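Local coordinates for amino acid ABC transporter, periplasmic amino acid-binding protein, putative (PDB 4I62) that binds L-arginine and is probably the extracellular substrate-binding lipoprotein of an amino acid ABC transporter, at residues A[131-136]-A[185-190]. Sequence-based numbering, arbitrary orientation.
Sequences KLIVKK and TDLKSG
K135 and L187 carry most of this contact, in which the end of strand 126-135 packs against the C-terminal turn of helix 180-188 in one lobe of a type II periplasmic binding protein fold. The polar half is a pair of hydrogen bonds from a lysine to the carbonyls at the helix end. K135 NZ donates to the carbonyl oxygens of two successive residues, 2.9 Å from L187 O and 3.1 Å from K188 O, and the two bonds differ in geometry. At L187 O the ammonium group lies in the carbonyl plane with a C=O...N angle of 158°, a nearly straight approach. At K188 O it stands above the carbonyl plane, with a C=O...N angle of only 107°. The chain gets there by running extended from CB to CE and then bending at its last torsion, chi4 71°, which turns NZ onto the helix end. Here the helix stops in a Schellman motif, with G190 at positive phi; its N also bonds to L187 O, so this oxygen accepts two donors. A positive charge beside these terminal carbonyls would be expected to interact favourably with the helix dipole. Next to these bonds, the buried L187 makes the apolar half. Its CG is anti to the backbone N, and its two methyls reach the strand: CD1 lies 4.0 Å from V134 CA, while CD2 meets I133 CG2 at 4.0 Å. I133 bonds through its backbone to V195 of strand 194-198, and L187 also touches L212, which places the contact on the sheet of this lobe, with the I133 side chain about 13 Å from the bound arginine. The closest approach of the leucine side chain to the strand is to its backbone, with CD2 3.5 Å from I133 O.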
# COMPACT_ATOMS: atom_id res chain seq x y z
N LYS A 131 0.16 -3.71 -12.00
CA LYS A 131 -0.60 -3.34 -13.19
C LYS A 131 -0.30 -1.90 -13.57
O LYS A 131 0.39 -1.19 -12.82
CB LYS A 131 -2.11 -3.48 -12.95
CG LYS A 131 -2.55 -4.84 -12.51
CD LYS A 131 -2.44 -5.81 -13.64
CE LYS A 131 -3.34 -6.99 -13.41
NZ LYS A 131 -3.54 -7.71 -14.70
N LEU A 132 -0.80 -1.50 -14.75
CA LEU A 132 -0.80 -0.08 -15.13
C LEU A 132 -2.20 0.44 -15.13
O LEU A 132 -3.12 -0.21 -15.68
CB LEU A 132 -0.32 0.19 -16.53
CG LEU A 132 1.09 -0.17 -16.91
CD1 LEU A 132 1.22 0.28 -18.41
CD2 LEU A 132 2.13 0.53 -16.04
N ILE A 133 -2.37 1.63 -14.58
CA ILE A 133 -3.57 2.42 -14.83
C ILE A 133 -3.24 3.49 -15.88
O ILE A 133 -2.16 4.09 -15.86
CB ILE A 133 -4.17 3.01 -13.51
CG1 ILE A 133 -5.53 3.67 -13.75
CG2 ILE A 133 -3.20 3.92 -12.80
CD1 ILE A 133 -6.25 4.00 -12.43
N VAL A 134 -4.16 3.64 -16.84
CA VAL A 134 -3.99 4.50 -17.99
C VAL A 134 -5.31 5.21 -18.28
O VAL A 134 -6.37 4.84 -17.76
CB VAL A 134 -3.55 3.67 -19.24
CG1 VAL A 134 -2.17 3.07 -19.00
CG2 VAL A 134 -4.56 2.58 -19.60
N LYS A 135 -5.26 6.24 -19.14
CA LYS A 135 -6.52 6.74 -19.70
C LYS A 135 -7.22 5.59 -20.42
O LYS A 135 -6.56 4.75 -21.06
CB LYS A 135 -6.30 7.89 -20.65
CG LYS A 135 -5.89 9.20 -20.01
CD LYS A 135 -6.12 10.31 -21.05
CE LYS A 135 -6.06 11.71 -20.47
NZ LYS A 135 -4.67 12.02 -20.12
N LYS A 136 -8.55 5.56 -20.39
CA LYS A 136 -9.25 4.39 -20.92
C LYS A 136 -9.00 4.16 -22.40
O LYS A 136 -9.02 2.99 -22.85
CB LYS A 136 -10.74 4.44 -20.61
CG LYS A 136 -11.48 5.54 -21.25
CD LYS A 136 -12.94 5.49 -20.83
CE LYS A 136 -13.70 6.72 -21.30
NZ LYS A 136 -14.94 6.92 -20.49
N THR A 185 -3.88 12.65 -10.79
CA THR A 185 -4.08 13.94 -11.46
C THR A 185 -3.15 14.10 -12.68
O THR A 185 -3.60 14.56 -13.74
CB THR A 185 -3.85 15.08 -10.46
OG1 THR A 185 -4.80 14.95 -9.40
CG2 THR A 185 -4.00 16.43 -11.11
N ASP A 186 -1.90 13.68 -12.57
CA ASP A 186 -0.98 13.78 -13.69
C ASP A 186 -1.39 12.85 -14.84
O ASP A 186 -1.22 13.20 -16.02
CB ASP A 186 0.44 13.40 -13.28
CG ASP A 186 1.22 14.53 -12.68
OD1 ASP A 186 0.66 15.62 -12.46
OD2 ASP A 186 2.43 14.30 -12.44
N LEU A 187 -1.94 11.68 -14.52
CA LEU A 187 -2.40 10.77 -15.55
C LEU A 187 -3.62 11.36 -16.26
O LEU A 187 -3.70 11.35 -17.51
CB LEU A 187 -2.73 9.43 -14.93
CG LEU A 187 -3.29 8.37 -15.89
CD1 LEU A 187 -2.29 8.02 -16.99
CD2 LEU A 187 -3.66 7.11 -15.11
N LYS A 188 -4.52 11.98 -15.52
CA LYS A 188 -5.65 12.66 -16.12
C LYS A 188 -5.23 13.83 -17.02
O LYS A 188 -5.79 14.04 -18.10
CB LYS A 188 -6.57 13.17 -15.03
CG LYS A 188 -7.39 12.10 -14.36
CD LYS A 188 -8.01 12.59 -13.04
CE LYS A 188 -8.92 11.57 -12.44
NZ LYS A 188 -10.27 11.46 -13.12
N SER A 189 -4.24 14.60 -16.61
CA SER A 189 -3.88 15.77 -17.42
C SER A 189 -3.04 15.37 -18.62
O SER A 189 -2.62 16.23 -19.42
CB SER A 189 -3.13 16.78 -16.58
OG SER A 189 -1.87 16.24 -16.27
N GLY A 190 -2.81 14.07 -18.76
CA GLY A 190 -1.98 13.56 -19.82
C GLY A 190 -0.57 14.03 -19.63
O GLY A 190 0.17 14.15 -20.60